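Local coordinates for putative DNA protection protein (Streptomyces coelicolor, PDB 4CYB), which binds ferric iron and, as a Dps-family member of the ferritin superfamily, probably oxidises and stores it, at residues D34-Y45 with T98-V106; Q4-V14 with T81-H92. All blocks are in the same frame, centred on the assembly; numbering follows the deposited sequence.

Contact 1 (D34-Y45 with T98-V106)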
# COMPACT_ATOMS: atom_id res chain seq x y z
N ASP J 34 -23.18 26.50 -8.07
CA ASP J 34 -22.05 27.35 -7.74
C ASP J 34 -20.71 26.57 -7.58
O ASP J 34 -19.64 27.03 -8.02
CB ASP J 34 -22.32 28.17 -6.49
CG ASP J 34 -23.55 29.15 -6.64
OD1 ASP J 34 -23.84 29.61 -7.77
OD2 ASP J 34 -24.22 29.41 -5.61
N THR J 35 -20.82 25.39 -6.99
CA THR J 35 -19.65 24.57 -6.74
C THR J 35 -19.15 23.98 -8.08
O THR J 35 -17.93 23.86 -8.27
CB THR J 35 -19.99 23.41 -5.79
OG1 THR J 35 -20.38 23.94 -4.51
CG2 THR J 35 -18.72 22.52 -5.57
N ARG J 36 -20.05 23.61 -8.97
CA ARG J 36 -19.60 23.28 -10.36
C ARG J 36 -18.76 24.37 -11.03
O ARG J 36 -17.69 24.10 -11.61
CB ARG J 36 -20.77 22.87 -11.26
CG ARG J 36 -21.49 21.62 -10.81
CD ARG J 36 -20.84 20.43 -11.47
NE ARG J 36 -20.89 20.47 -12.93
CZ ARG J 36 -21.97 20.07 -13.62
NH1 ARG J 36 -23.06 19.66 -12.98
NH2 ARG J 36 -21.96 20.16 -14.96
N ILE J 37 -19.19 25.65 -10.90
CA ILE J 37 -18.39 26.73 -11.51
C ILE J 37 -17.03 26.85 -10.77
O ILE J 37 -16.01 27.06 -11.39
CB ILE J 37 -19.16 28.09 -11.37
CG1 ILE J 37 -20.53 27.95 -12.06
CG2 ILE J 37 -18.32 29.24 -11.93
CD1 ILE J 37 -20.41 27.67 -13.55
N LEU J 38 -17.04 26.71 -9.45
CA LEU J 38 -15.84 26.88 -8.64
C LEU J 38 -14.83 25.76 -8.94
O LEU J 38 -13.64 26.04 -9.11
CB LEU J 38 -16.18 26.94 -7.15
CG LEU J 38 -14.93 27.10 -6.27
CD1 LEU J 38 -14.07 28.28 -6.75
CD2 LEU J 38 -15.39 27.31 -4.81
N HIS J 39 -15.34 24.55 -9.15
CA HIS J 39 -14.42 23.44 -9.54
C HIS J 39 -13.72 23.82 -10.85
O HIS J 39 -12.51 23.68 -11.02
CB HIS J 39 -15.22 22.13 -9.74
CG HIS J 39 -14.39 21.07 -10.45
ND1 HIS J 39 -13.45 20.31 -9.80
CD2 HIS J 39 -14.26 20.80 -11.78
CE1 HIS J 39 -12.80 19.52 -10.72
NE2 HIS J 39 -13.31 19.81 -11.91
N ASP J 40 -14.51 24.25 -11.83
CA ASP J 40 -14.00 24.59 -13.14
C ASP J 40 -13.11 25.83 -13.09
O ASP J 40 -12.16 25.93 -13.85
CB ASP J 40 -15.16 24.75 -14.12
CG ASP J 40 -15.76 23.36 -14.54
OD1 ASP J 40 -15.17 22.27 -14.20
OD2 ASP J 40 -16.82 23.36 -15.23
N LEU J 41 -13.35 26.78 -12.17
CA LEU J 41 -12.39 27.89 -12.00
C LEU J 41 -11.04 27.38 -11.45
O LEU J 41 -9.98 27.81 -11.90
CB LEU J 41 -12.97 28.95 -11.02
CG LEU J 41 -14.01 29.95 -11.50
CD1 LEU J 41 -14.35 30.77 -10.26
CD2 LEU J 41 -13.35 30.82 -12.60
N TYR J 42 -11.07 26.45 -10.51
CA TYR J 42 -9.83 25.97 -9.94
C TYR J 42 -9.06 25.20 -11.04
O TYR J 42 -7.86 25.37 -11.15
CB TYR J 42 -10.11 25.03 -8.75
CG TYR J 42 -10.05 25.73 -7.46
CD1 TYR J 42 -8.83 26.23 -7.00
CD2 TYR J 42 -11.22 25.90 -6.68
CE1 TYR J 42 -8.75 26.86 -5.78
CE2 TYR J 42 -11.15 26.55 -5.46
CZ TYR J 42 -9.91 27.03 -5.05
OH TYR J 42 -9.79 27.66 -3.83
N LYS J 43 -9.74 24.37 -11.85
CA LYS J 43 -9.05 23.67 -12.97
C LYS J 43 -8.54 24.66 -14.05
O LYS J 43 -7.40 24.59 -14.50
CB LYS J 43 -9.94 22.61 -13.67
CG LYS J 43 -10.27 21.37 -12.83
CD LYS J 43 -9.01 20.62 -12.31
CE LYS J 43 -8.13 20.12 -13.50
NZ LYS J 43 -7.13 19.18 -12.93
N LYS J 44 -9.35 25.65 -14.39
CA LYS J 44 -8.89 26.74 -15.28
C LYS J 44 -7.57 27.36 -14.81
O LYS J 44 -6.62 27.47 -15.60
CB LYS J 44 -10.00 27.81 -15.49
CG LYS J 44 -9.62 29.06 -16.37
CD LYS J 44 -10.70 30.17 -16.23
CE LYS J 44 -10.32 31.54 -16.83
NZ LYS J 44 -10.40 31.46 -18.33
N TYR J 45 -7.47 27.74 -13.55
CA TYR J 45 -6.30 28.42 -13.08
C TYR J 45 -5.13 27.41 -12.84
O TYR J 45 -4.01 27.78 -12.97
CB TYR J 45 -6.67 29.18 -11.81
CG TYR J 45 -7.68 30.30 -12.08
CD1 TYR J 45 -7.68 30.99 -13.33
CD2 TYR J 45 -8.60 30.68 -11.12
CE1 TYR J 45 -8.57 32.03 -13.60
CE2 TYR J 45 -9.55 31.69 -11.40
CZ TYR J 45 -9.52 32.36 -12.61
OH TYR J 45 -10.43 33.36 -12.83
N THR J 98 -25.04 31.79 -9.48
CA THR J 98 -24.80 33.21 -9.52
C THR J 98 -23.30 33.58 -9.48
O THR J 98 -22.93 34.73 -9.29
CB THR J 98 -25.55 33.92 -8.38
OG1 THR J 98 -25.18 33.35 -7.14
CG2 THR J 98 -27.10 33.84 -8.58
N VAL J 99 -22.40 32.60 -9.67
CA VAL J 99 -20.98 32.91 -9.75
C VAL J 99 -20.70 33.46 -11.15
O VAL J 99 -20.94 32.77 -12.13
CB VAL J 99 -20.08 31.63 -9.53
CG1 VAL J 99 -18.59 32.00 -9.61
CG2 VAL J 99 -20.43 30.99 -8.20
N PRO J 100 -20.12 34.69 -11.25
CA PRO J 100 -19.92 35.36 -12.54
C PRO J 100 -18.95 34.59 -13.44
O PRO J 100 -18.01 33.91 -12.94
CB PRO J 100 -19.32 36.75 -12.14
CG PRO J 100 -19.81 36.96 -10.73
CD PRO J 100 -19.77 35.57 -10.11
N ARG J 101 -19.17 34.67 -14.75
CA ARG J 101 -18.23 34.08 -15.72
C ARG J 101 -16.91 34.88 -15.80
O ARG J 101 -16.91 36.15 -15.92
CB ARG J 101 -18.89 34.04 -17.10
CG ARG J 101 -18.01 33.42 -18.19
CD ARG J 101 -18.78 33.41 -19.50
NE ARG J 101 -17.94 32.99 -20.60
CZ ARG J 101 -18.37 32.81 -21.84
NH1 ARG J 101 -19.67 32.92 -22.11
NH2 ARG J 101 -17.52 32.49 -22.81
N PRO J 102 -15.75 34.18 -15.75
CA PRO J 102 -14.48 34.93 -15.90
C PRO J 102 -14.19 35.26 -17.34
O PRO J 102 -14.87 34.75 -18.23
CB PRO J 102 -13.42 33.90 -15.42
CG PRO J 102 -14.02 32.57 -15.77
CD PRO J 102 -15.54 32.72 -15.65
N PRO J 103 -13.14 36.07 -17.63
CA PRO J 103 -12.69 36.26 -19.00
C PRO J 103 -12.33 34.90 -19.62
O PRO J 103 -11.85 34.00 -18.87
CB PRO J 103 -11.38 37.07 -18.85
CG PRO J 103 -11.58 37.84 -17.54
CD PRO J 103 -12.31 36.81 -16.66
N ASP J 104 -12.52 34.75 -20.92
CA ASP J 104 -12.12 33.47 -21.62
C ASP J 104 -10.63 33.25 -21.58
O ASP J 104 -10.16 32.09 -21.60
CB ASP J 104 -12.52 33.55 -23.07
CG ASP J 104 -14.03 33.53 -23.27
OD1 ASP J 104 -14.74 33.19 -22.32
OD2 ASP J 104 -14.50 33.83 -24.39
N GLY J 105 -9.88 34.36 -21.55
CA GLY J 105 -8.41 34.30 -21.62
C GLY J 105 -7.73 34.24 -20.25
O GLY J 105 -8.32 33.78 -19.24
N VAL J 106 -6.47 34.65 -20.23
CA VAL J 106 -5.62 34.53 -19.02
C VAL J 106 -5.60 35.86 -18.28
O VAL J 106 -5.20 36.88 -18.86
CB VAL J 106 -4.18 34.15 -19.40
CG1 VAL J 106 -3.31 33.92 -18.16
CG2 VAL J 106 -4.17 32.91 -20.28
O HOH W 1 -9.53 29.70 -20.17
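D34 and K44, near the two ends of this piece of helix 18-48, both bind backbone atoms of the loop 98-106. The helix belongs to the four-helix bundle of the ferritin fold. The loop that follows helix 90-96 runs along it, with a second subunit packed against the loop. D34 OD1 accepts from T98 N at 3.0 Å, met nearly along its C-O axis. The same oxygen also takes a bond from T97 OG1, and D34 OD2 forms a salt bridge with K30. V99 points at the helix and splits its methyls. V99 CG1 lies 3.6 Å from I37 CG2, while V99 CG2 sits beside D34 CB and OD1. I37 CG2 is anti to the backbone N, which turns this methyl to V99. Further along, L41 CD2 meets P102 CG at 3.7 Å. Y45 OH rests near P102 CB, and its polar partner is E107. K44 runs extended past P102, with CG anti to the backbone N (chi1 178°), and bends only at its last torsion (75°). That bend brings NZ to two carbonyls. P103 O receives K44 NZ in its carbonyl plane at 3.0 Å, and G105 O receives it at 3.2 Å, tilted 22° from the plane. With K44 cut back to an alanine, both carbonyls would probably lose their charged donor and a gap would open beside P102. A water 2.7 Å from K44 NZ passes a further bond to D104 O.

Contact 2 (Q4-V14 with T81-H92)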
# COMPACT_ATOMS: atom_id res chain seq x y z
N GLN J 4 -38.73 11.81 -14.94
CA GLN J 4 -38.94 12.69 -13.79
C GLN J 4 -38.47 14.06 -14.21
O GLN J 4 -37.36 14.19 -14.72
CB GLN J 4 -38.16 12.19 -12.55
CG GLN J 4 -38.31 13.15 -11.33
CD GLN J 4 -37.65 12.65 -10.07
OE1 GLN J 4 -37.06 11.58 -10.04
NE2 GLN J 4 -37.73 13.43 -9.02
N GLU J 5 -39.29 15.10 -13.98
CA GLU J 5 -38.93 16.46 -14.33
C GLU J 5 -37.96 17.01 -13.34
O GLU J 5 -38.06 16.72 -12.14
CB GLU J 5 -40.18 17.41 -14.33
CG GLU J 5 -41.24 17.04 -15.38
CD GLU J 5 -40.86 17.37 -16.83
OE1 GLU J 5 -40.16 18.39 -17.07
OE2 GLU J 5 -41.27 16.61 -17.74
N PHE J 6 -37.04 17.84 -13.85
CA PHE J 6 -36.19 18.60 -12.97
C PHE J 6 -37.06 19.48 -12.04
O PHE J 6 -38.14 19.95 -12.46
CB PHE J 6 -35.15 19.44 -13.76
CG PHE J 6 -34.20 20.18 -12.87
CD1 PHE J 6 -34.56 21.45 -12.33
CD2 PHE J 6 -32.97 19.61 -12.50
CE1 PHE J 6 -33.70 22.09 -11.46
CE2 PHE J 6 -32.12 20.25 -11.63
CZ PHE J 6 -32.46 21.51 -11.12
N GLY J 7 -36.61 19.70 -10.81
CA GLY J 7 -37.34 20.51 -9.82
C GLY J 7 -38.54 19.84 -9.16
O GLY J 7 -39.33 20.52 -8.51
N THR J 8 -38.67 18.51 -9.30
CA THR J 8 -39.64 17.71 -8.54
C THR J 8 -38.94 16.72 -7.60
O THR J 8 -37.75 16.44 -7.78
CB THR J 8 -40.55 16.88 -9.46
OG1 THR J 8 -39.79 15.88 -10.14
CG2 THR J 8 -41.29 17.76 -10.49
N VAL J 9 -39.68 16.17 -6.64
CA VAL J 9 -39.19 15.03 -5.84
C VAL J 9 -40.15 13.86 -6.01
O VAL J 9 -41.40 14.05 -6.25
CB VAL J 9 -38.98 15.39 -4.34
CG1 VAL J 9 -37.90 16.43 -4.15
CG2 VAL J 9 -40.31 15.83 -3.68
N LYS J 10 -39.64 12.64 -5.94
CA LYS J 10 -40.55 11.52 -5.99
C LYS J 10 -40.97 11.11 -4.61
O LYS J 10 -40.42 11.58 -3.62
CB LYS J 10 -40.06 10.33 -6.86
CG LYS J 10 -38.64 9.84 -6.65
CD LYS J 10 -38.33 8.74 -7.67
CE LYS J 10 -36.92 8.19 -7.47
NZ LYS J 10 -36.73 6.82 -8.06
N GLN J 11 -41.99 10.27 -4.53
CA GLN J 11 -42.32 9.66 -3.26
C GLN J 11 -41.07 8.83 -2.91
O GLN J 11 -40.62 8.00 -3.73
CB GLN J 11 -43.57 8.77 -3.35
CG GLN J 11 -43.88 8.16 -1.99
CD GLN J 11 -43.88 9.24 -0.91
OE1 GLN J 11 -44.75 10.13 -0.91
NE2 GLN J 11 -42.88 9.23 -0.03
N PHE J 12 -40.48 9.09 -1.75
CA PHE J 12 -39.24 8.39 -1.36
C PHE J 12 -39.25 8.02 0.13
O PHE J 12 -39.69 8.82 0.98
CB PHE J 12 -38.00 9.22 -1.76
CG PHE J 12 -36.90 8.41 -2.46
CD1 PHE J 12 -37.20 7.53 -3.51
CD2 PHE J 12 -35.56 8.58 -2.10
CE1 PHE J 12 -36.19 6.82 -4.17
CE2 PHE J 12 -34.53 7.86 -2.75
CZ PHE J 12 -34.86 6.98 -3.79
N PRO J 13 -38.79 6.78 0.46
CA PRO J 13 -38.89 6.27 1.84
C PRO J 13 -37.71 6.73 2.75
O PRO J 13 -36.97 5.88 3.30
CB PRO J 13 -38.89 4.73 1.64
CG PRO J 13 -38.09 4.51 0.38
CD PRO J 13 -38.19 5.77 -0.46
N VAL J 14 -37.54 8.05 2.90
CA VAL J 14 -36.45 8.57 3.74
C VAL J 14 -36.94 9.41 4.96
O VAL J 14 -36.18 10.26 5.46
CB VAL J 14 -35.38 9.32 2.91
CG1 VAL J 14 -34.65 8.33 1.97
CG2 VAL J 14 -36.00 10.47 2.11
N THR J 81 -30.77 11.20 -3.08
CA THR J 81 -31.21 10.53 -1.89
C THR J 81 -32.55 11.13 -1.39
O THR J 81 -33.37 10.41 -0.79
CB THR J 81 -30.15 10.69 -0.78
OG1 THR J 81 -28.94 9.97 -1.18
CG2 THR J 81 -30.68 10.14 0.58
N LEU J 82 -32.75 12.42 -1.62
CA LEU J 82 -34.03 13.07 -1.20
C LEU J 82 -35.12 12.89 -2.25
O LEU J 82 -36.23 13.43 -2.08
CB LEU J 82 -33.75 14.58 -0.96
CG LEU J 82 -32.77 14.83 0.18
CD1 LEU J 82 -32.31 16.28 0.15
CD2 LEU J 82 -33.36 14.56 1.56
N GLY J 83 -34.84 12.15 -3.33
CA GLY J 83 -35.87 11.88 -4.37
C GLY J 83 -35.88 12.94 -5.45
O GLY J 83 -36.78 12.97 -6.26
N GLY J 84 -34.92 13.86 -5.41
CA GLY J 84 -34.87 15.00 -6.37
C GLY J 84 -34.02 14.69 -7.60
O GLY J 84 -33.66 13.50 -7.88
N VAL J 85 -33.76 15.74 -8.36
CA VAL J 85 -32.94 15.67 -9.58
C VAL J 85 -31.77 16.63 -9.48
O VAL J 85 -31.95 17.89 -9.44
CB VAL J 85 -33.80 15.93 -10.86
CG1 VAL J 85 -32.96 15.66 -12.16
CG2 VAL J 85 -35.05 15.02 -10.81
N ALA J 86 -30.55 16.05 -9.43
CA ALA J 86 -29.33 16.90 -9.36
C ALA J 86 -29.10 17.63 -10.69
O ALA J 86 -29.33 17.05 -11.80
CB ALA J 86 -28.11 16.03 -9.01
N VAL J 87 -28.63 18.87 -10.63
CA VAL J 87 -28.32 19.59 -11.87
C VAL J 87 -27.22 18.87 -12.69
O VAL J 87 -26.20 18.44 -12.13
CB VAL J 87 -27.95 21.05 -11.60
CG1 VAL J 87 -26.74 21.18 -10.70
CG2 VAL J 87 -27.74 21.78 -12.92
N GLY J 88 -27.48 18.68 -13.98
CA GLY J 88 -26.60 17.79 -14.81
C GLY J 88 -25.68 18.54 -15.76
O GLY J 88 -24.55 18.82 -15.44
N ASP J 89 -26.15 18.81 -16.97
CA ASP J 89 -25.34 19.45 -18.00
C ASP J 89 -24.91 20.86 -17.58
O ASP J 89 -25.71 21.59 -16.95
CB ASP J 89 -26.14 19.48 -19.30
CG ASP J 89 -25.34 19.95 -20.50
OD1 ASP J 89 -25.23 21.19 -20.67
OD2 ASP J 89 -24.82 19.11 -21.28
N PRO J 90 -23.64 21.23 -17.90
CA PRO J 90 -23.19 22.58 -17.51
C PRO J 90 -24.04 23.76 -18.08
O PRO J 90 -24.01 24.88 -17.53
CB PRO J 90 -21.76 22.67 -18.08
CG PRO J 90 -21.70 21.64 -19.16
CD PRO J 90 -22.63 20.52 -18.73
N ARG J 91 -24.79 23.50 -19.15
CA ARG J 91 -25.65 24.57 -19.69
C ARG J 91 -26.82 24.83 -18.77
O ARG J 91 -27.35 25.96 -18.75
CB ARG J 91 -26.09 24.22 -21.12
CG ARG J 91 -24.90 24.44 -22.10
CD ARG J 91 -25.08 23.72 -23.45
NE ARG J 91 -24.88 22.28 -23.27
CZ ARG J 91 -24.53 21.41 -24.24
NH1 ARG J 91 -24.38 21.83 -25.47
NH2 ARG J 91 -24.40 20.11 -23.96
N HIS J 92 -27.24 23.81 -18.02
CA HIS J 92 -28.21 24.03 -16.94
C HIS J 92 -27.59 24.71 -15.74
O HIS J 92 -28.16 25.65 -15.17
CB HIS J 92 -28.92 22.72 -16.59
CG HIS J 92 -30.18 22.90 -15.79
ND1 HIS J 92 -30.77 21.89 -15.12
CD2 HIS J 92 -30.95 24.05 -15.52
CE1 HIS J 92 -31.88 22.34 -14.51
NE2 HIS J 92 -31.98 23.66 -14.74
O HOH W 2 -34.33 19.32 -9.21
O HOH W 3 -35.58 18.22 -7.10
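A Schellman motif ends helix 54-81 at G83, and the N-terminal arm 4-14 packs against it and the loop that follows. G83 O is gripped twice: by Q4 NE2 at 3.0 Å, with the oxygen in the plane of the Q4 amide, and by K10 N at 2.9 Å. Q4 is fully extended (chi1 177°), which carries its amide past V85 CG2 to this oxygen; its OE1 binds R50 of a second subunit. G83 has a positive phi, which by itself calls for glycine, and the arm packs closely over its CA. F12 lays one ring face over G83 CA and turns its edge to T81 O, 3.1 Å from CD2. Within the type II turn E5-T8, the F6 ring is covered on both faces. H92 points the CE1 edge of its imidazole at the centre of one face, a T-shaped stack with centroids 4.4 Å apart and planes at 72°. On the opposite face lies a water that joins G7 N to V85 O. V85 CG1 touches F6 CD2 at 4.0 Å. Helix 18-48 borders the contact through R21 and N29, helix 90-96 supplies H92 and I96, and strand 2-4 pairs at Q4 with a strand of the second subunit.

From the N terminus, the chain gives the arm 4-14, then helix 18-48 with 34-45, then helix 54-81 leading into 81-92, and last the loop 98-106. The segments therefore alternate, and the two contacts cross. Contact 2 closes a loop that holds helices 18-48 and 54-81 and ties the arm to the connection between helices 54-81 and 90-96. Contact 1 closes one over helices 54-81 and 90-96 and fastens the loop after helix 90-96 to helix 18-48. Their centres are 24 Å apart, yet they touch where R36 NH2 lies 3.0 Å from G88 O, a probable hydrogen bond. Both also border the same neighbouring subunit of the dodecamer.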